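Local coordinates for glycoside Hydrolase (Bacteroides uniformis, PDB 5TA0), which probably hydrolyses agarose, and is seen here, as an engineered variant, holding the oligosaccharide neoagarooctaose in its glycan pocket, at residues 258-263 with 308-313; 302-307 with 358-363; 73-78 with 131-136. All coordinates share one frame; numbering follows the deposited sequence.

Interactions 1 and 2 share helix 298-315, which runs outside the parallel eight-stranded barrel; their centres are about 14 Å apart. They touch directly: E308 OE1 bonds R360 NH1 in a salt bridge of 2.9 Å, and M306 CE packs 3.7 Å from W260 CG. Their segments alternate along the chain, and helix 298-315 touches 258-263 in one and 358-363 in the other. Interaction 3 comes first in sequence and joins the end of helix 69-76 to the 3-10 turn leading into strand 134-140. Its centre is about 36 Å from that of interaction 1, across the centre of the chain, and about 26 Å from that of interaction 2, a separate packing site near strands 80-84 and 134-140.

Interaction 1: 258-263 with 308-313; sequences GRWNAR and EQYSMI
W260 and Y310 meet with their ring planes nearly perpendicular: the six-membered ring of the indole and the phenol ring are turned 89° to each other, with centroids 5.8 Å apart. The indole enters with its benzo corner: CZ2 of W260 lies 3.5 Å from CB of Y310, which sits close to the indole plane, and the neighbouring CH2 of W260 is 3.8 Å from the same CB. The tryptophan thus butts edge-first against the root of the tyrosine, where CG of Y310 is 3.7 Å from CZ2 of W260. With CG anti to the backbone N in both (chi1 165° for W260, -171° for Y310), the side chains reach across the 10.6 Å between CA of W260 and CA of Y310 and meet between the two helices, whose backbones stay well apart.

The polar ends point to other partners. NE1 of W260 hydrogen-bonds to the hydroxyl of Y535, and OH of Y310 reaches D269 and K265 of the next helix, 264-271, so each ring is tethered at its rim. L536 of strand 523-538 also packs on W260. This is buried aromatic packing between two helices on the outside of a (beta/alpha)8 barrel, flanked by strand 523-538 of the adjoining five-stranded sheet.

Interaction 2: 302-307 with 358-363; sequences ATMDMI and MERTDN
R360 buries the most surface here, and its extended chain reaches from the loop after helix 340-358 to the side of helix 298-315, where D305 and M304 receive it. Both terminal nitrogens close on a single carboxylate oxygen: OD1 of D305 is 2.9 Å from NH2 of R360 and 3.0 Å from NH1. The grip is end-on but forked, so neither bond is straight (N-H...O 138° for NH2). NH1 meets OD1 nearly along its C-O axis while NH2 comes from above the carboxylate plane. OD1 is itself tilted out of the guanidinium plane, and the two planes are 48° apart.

CB of M304 sits over one face of the guanidinium, toward the rim, 3.4 Å from NH1 of R360. A bend at chi3 (-73°) curls the thioether end back, bringing CE of M304 to 3.7 Å from NE of R360. A methionine over its face and a carboxylate at its edge probably limit rotation of the guanidinium.

Further charges complete the cluster. R360 also pairs with E301 and E308, while OD1 of D305 also pairs with K529 and OD2 with R563, which brings like charges near R360; the acidic groups probably compensate them. It is a buried salt-bridge network joining the outer helix of the barrel, the loop entering strand 364-369 and strands 523-538 and 558-568.

Interaction 3: 73-78 with 131-136; sequences LIRKYD and EKYSNL. With EDO (1,2-ethanediol), chain S.
Y133 and D78 share one water, which also bonds to the backbone of the helix end, so three groups from both segments converge on a single oxygen. That water sits 2.7 Å from OH of Y133, 2.9 Å from OD1 of D78 and 2.8 Å from the carbonyl O of R75. The same OD1 of D78 lies in the plane of the Y133 ring, 3.5 Å from its edge carbon CE1, with the carboxylate turned 74° to the ring.

Over the face of that ring stands I74. It is modelled in two conformers, so this contact is less certain; in one, CG2 of I74 is 3.4 Å from the ring centroid of Y133 and 18° off the normal, a CH-pi contact. CG2 is there anti to the backbone N, which aims it at the ring. Alongside, the aliphatic CG of R75 packs 3.7 Å from OH of Y133.

D78 OD2 is held by R45 and the guanidinium of R75 by D71. ND2 of N135 donates to O2 of an ethanediol, 3.1 Å away and probably from the crystallisation liquor. With positive phi and its N weakly bonded to O of R75, D78 is the C-prime residue of a Schellman motif ending helix 69-76, here packed against the lead-in to strand 134-140 of the parallel barrel.

Interaction 1: 258-263 with 308-313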
# COMPACT_ATOMS: atom_id res chain seq x y z
N GLY A 258 -16.16 4.21 16.83
CA GLY A 258 -17.15 5.00 16.15
C GLY A 258 -16.69 5.44 14.76
O GLY A 258 -17.49 5.62 13.87
N ARG A 259 -15.38 5.64 14.59
CA ARG A 259 -14.87 6.05 13.26
C ARG A 259 -15.00 4.93 12.23
O ARG A 259 -15.46 5.18 11.11
CB ARG A 259 -13.46 6.58 13.33
CG ARG A 259 -12.95 7.13 12.00
CD ARG A 259 -11.80 8.07 12.19
NE ARG A 259 -11.10 8.41 10.94
CZ ARG A 259 -10.60 9.60 10.64
NH1 ARG A 259 -9.89 9.77 9.52
NH2 ARG A 259 -10.81 10.65 11.42
N TRP A 260 -14.64 3.72 12.64
CA TRP A 260 -14.93 2.54 11.83
C TRP A 260 -16.41 2.46 11.48
O TRP A 260 -16.81 2.29 10.31
CB TRP A 260 -14.49 1.27 12.55
CG TRP A 260 -15.10 0.05 11.91
CD1 TRP A 260 -16.21 -0.63 12.36
CD2 TRP A 260 -14.71 -0.59 10.68
NE1 TRP A 260 -16.53 -1.65 11.50
CE2 TRP A 260 -15.63 -1.63 10.46
CE3 TRP A 260 -13.68 -0.37 9.75
CZ2 TRP A 260 -15.54 -2.48 9.35
CZ3 TRP A 260 -13.59 -1.23 8.66
CH2 TRP A 260 -14.51 -2.26 8.47
N ASN A 261 -17.26 2.55 12.51
CA ASN A 261 -18.69 2.37 12.31
C ASN A 261 -19.34 3.41 11.41
O ASN A 261 -20.26 3.07 10.68
CB ASN A 261 -19.42 2.35 13.65
CG ASN A 261 -19.22 1.06 14.40
OD1 ASN A 261 -19.08 -0.02 13.82
ND2 ASN A 261 -19.26 1.16 15.72
N ALA A 262 -18.82 4.64 11.43
CA ALA A 262 -19.38 5.73 10.62
C ALA A 262 -18.84 5.80 9.19
O ALA A 262 -19.47 6.41 8.34
CB ALA A 262 -19.10 7.06 11.31
N ARG A 263 -17.67 5.19 8.95
CA ARG A 263 -16.93 5.40 7.71
C ARG A 263 -16.78 4.08 6.94
O ARG A 263 -17.70 3.72 6.21
CB ARG A 263 -15.63 6.14 7.99
CG ARG A 263 -15.87 7.51 8.60
CD ARG A 263 -14.57 8.24 8.73
NE ARG A 263 -14.74 9.48 9.46
CZ ARG A 263 -13.97 10.56 9.33
NH1 ARG A 263 -13.01 10.62 8.44
NH2 ARG A 263 -14.21 11.63 10.09
N GLU A 308 -10.83 -6.61 5.46
CA GLU A 308 -11.07 -7.96 4.92
C GLU A 308 -12.16 -8.70 5.69
O GLU A 308 -13.04 -9.29 5.07
CB GLU A 308 -9.80 -8.78 4.96
CG GLU A 308 -8.73 -8.30 4.00
CD GLU A 308 -7.39 -9.00 4.19
OE1 GLU A 308 -6.41 -8.56 3.51
OE2 GLU A 308 -7.25 -9.93 5.03
N GLN A 309 -12.08 -8.66 7.02
CA GLN A 309 -13.04 -9.42 7.82
C GLN A 309 -14.46 -8.90 7.66
O GLN A 309 -15.40 -9.71 7.54
CB GLN A 309 -12.64 -9.39 9.30
CG GLN A 309 -13.65 -10.01 10.27
CD GLN A 309 -13.74 -11.52 10.16
OE1 GLN A 309 -12.91 -12.26 10.67
NE2 GLN A 309 -14.76 -11.99 9.47
N TYR A 310 -14.64 -7.58 7.67
CA TYR A 310 -15.99 -7.04 7.51
C TYR A 310 -16.50 -7.24 6.08
O TYR A 310 -17.70 -7.52 5.87
CB TYR A 310 -16.16 -5.61 8.02
CG TYR A 310 -17.60 -5.21 8.02
CD1 TYR A 310 -18.10 -4.27 7.13
CD2 TYR A 310 -18.51 -5.87 8.83
CE1 TYR A 310 -19.45 -3.95 7.08
CE2 TYR A 310 -19.85 -5.56 8.81
CZ TYR A 310 -20.32 -4.61 7.94
OH TYR A 310 -21.66 -4.31 7.90
N SER A 311 -15.61 -7.14 5.09
CA SER A 311 -16.00 -7.50 3.73
C SER A 311 -16.51 -8.93 3.65
O SER A 311 -17.52 -9.20 3.01
CB SER A 311 -14.84 -7.27 2.77
OG SER A 311 -14.44 -5.91 2.75
N MET A 312 -15.81 -9.85 4.32
CA MET A 312 -16.32 -11.23 4.36
C MET A 312 -17.71 -11.31 4.99
O MET A 312 -18.60 -11.93 4.43
CB MET A 312 -15.34 -12.14 5.11
CG MET A 312 -14.12 -12.48 4.28
SD MET A 312 -14.42 -13.55 2.85
CE MET A 312 -14.90 -15.05 3.70
N ILE A 313 -17.90 -10.67 6.13
CA ILE A 313 -19.19 -10.75 6.82
C ILE A 313 -20.33 -10.17 5.96
O ILE A 313 -21.36 -10.80 5.77
CB ILE A 313 -19.12 -10.05 8.19
CG1 ILE A 313 -18.26 -10.86 9.17
CG2 ILE A 313 -20.52 -9.78 8.78
CD1 ILE A 313 -17.79 -10.10 10.36

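Interaction 2: 302-307 with 358-363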
# COMPACT_ATOMS: atom_id res chain seq x y z
N ALA A 302 -3.83 -4.52 11.52
CA ALA A 302 -5.17 -4.42 12.08
C ALA A 302 -6.13 -3.71 11.12
O ALA A 302 -7.26 -4.14 10.94
CB ALA A 302 -5.14 -3.74 13.43
N THR A 303 -5.65 -2.62 10.52
CA THR A 303 -6.45 -1.89 9.55
C THR A 303 -6.88 -2.81 8.41
O THR A 303 -8.06 -2.91 8.08
CB THR A 303 -5.64 -0.71 8.99
OG1 THR A 303 -5.15 0.09 10.09
CG2 THR A 303 -6.44 0.13 8.05
N MET A 304 -5.90 -3.47 7.81
CA MET A 304 -6.19 -4.32 6.64
C MET A 304 -7.03 -5.55 6.99
O MET A 304 -7.96 -5.89 6.27
CB MET A 304 -4.90 -4.69 5.93
CG MET A 304 -4.20 -3.51 5.31
SD MET A 304 -2.75 -3.90 4.31
CE MET A 304 -1.62 -4.32 5.59
N ASP A 305 -6.74 -6.17 8.14
CA ASP A 305 -7.58 -7.28 8.62
C ASP A 305 -9.04 -6.88 8.84
O ASP A 305 -9.94 -7.68 8.58
CB ASP A 305 -7.02 -7.90 9.92
CG ASP A 305 -5.87 -8.89 9.68
OD1 ASP A 305 -5.38 -9.02 8.54
OD2 ASP A 305 -5.43 -9.51 10.68
N MET A 306 -9.29 -5.67 9.31
CA MET A 306 -10.65 -5.26 9.56
C MET A 306 -11.44 -5.05 8.28
O MET A 306 -12.59 -5.47 8.18
CB MET A 306 -10.64 -3.99 10.42
CG MET A 306 -11.96 -3.73 11.09
SD MET A 306 -11.81 -2.67 12.55
CE MET A 306 -13.40 -2.97 13.33
N ILE A 307 -10.80 -4.43 7.28
CA ILE A 307 -11.44 -4.29 5.97
C ILE A 307 -11.79 -5.69 5.42
O ILE A 307 -12.92 -5.94 5.00
CB ILE A 307 -10.57 -3.52 4.98
CG1 ILE A 307 -10.40 -2.06 5.42
CG2 ILE A 307 -11.16 -3.58 3.59
CD1 ILE A 307 -9.38 -1.31 4.59
N MET A 358 3.47 -7.28 0.49
CA MET A 358 3.92 -8.53 -0.18
C MET A 358 3.35 -9.75 0.52
O MET A 358 3.07 -10.77 -0.14
CB MET A 358 5.45 -8.56 -0.23
CG MET A 358 6.03 -7.62 -1.28
SD MET A 358 7.77 -7.15 -1.02
CE MET A 358 8.57 -8.73 -1.23
N GLU A 359 3.16 -9.69 1.83
CA GLU A 359 2.54 -10.78 2.58
C GLU A 359 1.09 -11.02 2.20
O GLU A 359 0.58 -12.08 2.55
CB GLU A 359 2.57 -10.56 4.08
CG GLU A 359 3.93 -10.56 4.68
CD GLU A 359 3.90 -10.28 6.16
OE1 GLU A 359 3.05 -10.86 6.88
OE2 GLU A 359 4.73 -9.48 6.59
N ARG A 360 0.42 -10.03 1.59
CA ARG A 360 -0.99 -10.15 1.15
C ARG A 360 -1.16 -10.00 -0.30
O ARG A 360 -2.18 -9.49 -0.78
CB ARG A 360 -1.83 -9.00 1.71
CG ARG A 360 -1.79 -8.94 3.15
CD ARG A 360 -2.80 -7.93 3.67
NE ARG A 360 -2.55 -7.87 5.07
CZ ARG A 360 -3.44 -7.96 6.05
NH1 ARG A 360 -4.75 -8.06 5.82
NH2 ARG A 360 -2.99 -7.90 7.30
N THR A 361 -0.17 -10.43 -1.06
CA THR A 361 -0.14 -10.19 -2.46
C THR A 361 -1.39 -10.71 -3.19
O THR A 361 -1.81 -10.13 -4.19
CB THR A 361 1.19 -10.71 -3.07
OG1 THR A 361 1.25 -10.36 -4.45
CG2 THR A 361 1.35 -12.22 -2.90
N ASP A 362 -1.98 -11.80 -2.71
CA ASP A 362 -3.20 -12.31 -3.34
C ASP A 362 -4.39 -11.33 -3.29
O ASP A 362 -5.20 -11.37 -4.18
CB ASP A 362 -3.62 -13.65 -2.72
CG ASP A 362 -3.92 -13.57 -1.23
OD1 ASP A 362 -3.28 -12.77 -0.51
OD2 ASP A 362 -4.77 -14.36 -0.78
N ASN A 363 -4.47 -10.50 -2.26
CA ASN A 363 -5.58 -9.54 -2.08
C ASN A 363 -5.15 -8.09 -2.20
O ASN A 363 -5.89 -7.18 -1.77
CB ASN A 363 -6.24 -9.76 -0.73
CG ASN A 363 -7.02 -11.06 -0.67
OD1 ASN A 363 -7.73 -11.41 -1.62
ND2 ASN A 363 -6.94 -11.73 0.45

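Interaction 3: 73-78 with 131-136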
# COMPACT_ATOMS: atom_id res chain seq x y z
N LEU A 73 15.93 5.44 -15.37
CA LEU A 73 15.05 5.13 -14.25
C LEU A 73 14.09 3.99 -14.57
O LEU A 73 13.98 3.03 -13.79
CB LEU A 73 14.28 6.37 -13.84
CG LEU A 73 13.37 6.26 -12.61
CD1 LEU A 73 13.99 5.54 -11.43
CD2 LEU A 73 12.90 7.67 -12.22
N ILE A 74 13.37 4.08 -15.68
CA ILE A 74 12.39 3.05 -16.00
C ILE A 74 13.08 1.77 -16.51
O ILE A 74 12.88 0.69 -15.96
CB ILE A 74 11.32 3.55 -17.01
CG1 ILE A 74 10.46 4.65 -16.38
CG2 ILE A 74 10.45 2.40 -17.48
CD1 ILE A 74 9.56 5.36 -17.37
N ARG A 75 13.89 1.89 -17.56
CA ARG A 75 14.44 0.69 -18.19
C ARG A 75 15.54 0.05 -17.33
O ARG A 75 15.45 -1.13 -16.98
CB ARG A 75 14.91 0.97 -19.62
CG ARG A 75 15.31 -0.29 -20.39
CD ARG A 75 16.72 -0.80 -20.19
NE ARG A 75 17.78 0.21 -20.28
CZ ARG A 75 19.02 0.06 -19.80
NH1 ARG A 75 19.90 1.06 -19.91
NH2 ARG A 75 19.40 -1.06 -19.19
N LYS A 76 16.58 0.81 -17.00
CA LYS A 76 17.73 0.23 -16.29
C LYS A 76 17.35 -0.33 -14.90
O LYS A 76 17.79 -1.41 -14.53
CB LYS A 76 18.87 1.24 -16.14
CG LYS A 76 20.05 0.66 -15.38
CD LYS A 76 21.27 1.57 -15.41
CE LYS A 76 21.24 2.58 -14.28
NZ LYS A 76 22.47 3.42 -14.31
N TYR A 77 16.51 0.39 -14.15
CA TYR A 77 16.10 -0.11 -12.84
C TYR A 77 14.84 -0.99 -12.87
O TYR A 77 14.51 -1.62 -11.87
CB TYR A 77 15.95 1.04 -11.85
CG TYR A 77 17.28 1.67 -11.48
CD1 TYR A 77 18.23 0.95 -10.74
CD2 TYR A 77 17.58 2.97 -11.85
CE1 TYR A 77 19.45 1.54 -10.42
CE2 TYR A 77 18.79 3.56 -11.51
CZ TYR A 77 19.71 2.84 -10.80
OH TYR A 77 20.93 3.42 -10.46
N ASP A 78 14.16 -1.04 -14.03
CA ASP A 78 12.92 -1.84 -14.21
C ASP A 78 11.85 -1.41 -13.22
O ASP A 78 11.42 -2.15 -12.33
CB ASP A 78 13.19 -3.34 -14.13
CG ASP A 78 12.03 -4.17 -14.65
OD1 ASP A 78 11.57 -3.88 -15.75
OD2 ASP A 78 11.63 -5.13 -14.00
N GLU A 131 5.14 2.16 -22.95
CA GLU A 131 3.80 1.74 -22.52
C GLU A 131 3.82 0.41 -21.79
O GLU A 131 2.99 0.19 -20.89
CB GLU A 131 2.84 1.69 -23.71
CG GLU A 131 2.44 3.08 -24.19
CD GLU A 131 1.67 3.11 -25.49
OE1 GLU A 131 1.27 4.21 -25.91
OE2 GLU A 131 1.40 2.03 -26.06
N LYS A 132 4.75 -0.48 -22.14
CA LYS A 132 4.86 -1.76 -21.45
C LYS A 132 5.21 -1.64 -19.94
O LYS A 132 5.06 -2.62 -19.21
CB LYS A 132 5.86 -2.69 -22.15
CG LYS A 132 7.30 -2.23 -22.14
CD LYS A 132 8.19 -3.19 -22.92
CE LYS A 132 9.62 -2.74 -22.84
NZ LYS A 132 10.45 -3.53 -23.79
N TYR A 133 5.69 -0.46 -19.52
CA TYR A 133 5.95 -0.20 -18.11
C TYR A 133 4.79 0.50 -17.37
O TYR A 133 4.91 0.79 -16.19
CB TYR A 133 7.22 0.66 -17.95
CG TYR A 133 8.49 -0.02 -18.42
CD1 TYR A 133 9.20 -0.84 -17.57
CD2 TYR A 133 8.98 0.19 -19.70
CE1 TYR A 133 10.37 -1.46 -17.97
CE2 TYR A 133 10.16 -0.41 -20.12
CZ TYR A 133 10.85 -1.24 -19.25
OH TYR A 133 12.02 -1.83 -19.65
N SER A 134 3.68 0.74 -18.04
CA SER A 134 2.62 1.60 -17.52
C SER A 134 1.30 0.87 -17.37
O SER A 134 0.80 0.25 -18.33
CB SER A 134 2.46 2.78 -18.47
OG SER A 134 1.48 3.69 -17.98
N ASN A 135 0.73 0.95 -16.17
CA ASN A 135 -0.63 0.52 -15.90
C ASN A 135 -1.24 1.62 -15.05
O ASN A 135 -0.95 1.76 -13.86
CB ASN A 135 -0.63 -0.81 -15.17
CG ASN A 135 -2.02 -1.42 -15.02
OD1 ASN A 135 -2.99 -0.86 -15.50
ND2 ASN A 135 -2.10 -2.56 -14.36
N LEU A 136 -2.01 2.48 -15.68
CA LEU A 136 -2.41 3.73 -15.03
C LEU A 136 -3.52 3.58 -14.02
O LEU A 136 -4.57 2.97 -14.31
CB LEU A 136 -2.82 4.77 -16.07
CG LEU A 136 -3.16 6.17 -15.57
CD1 LEU A 136 -1.91 6.83 -15.03
CD2 LEU A 136 -3.80 6.99 -16.69
C1 EDO S . -1.18 -4.21 -11.24
O1 EDO S . -1.45 -5.09 -12.34
C2 EDO S . 0.19 -3.62 -11.43
O2 EDO S . 0.43 -3.20 -12.76
O HOH W 1 13.51 -2.97 -17.72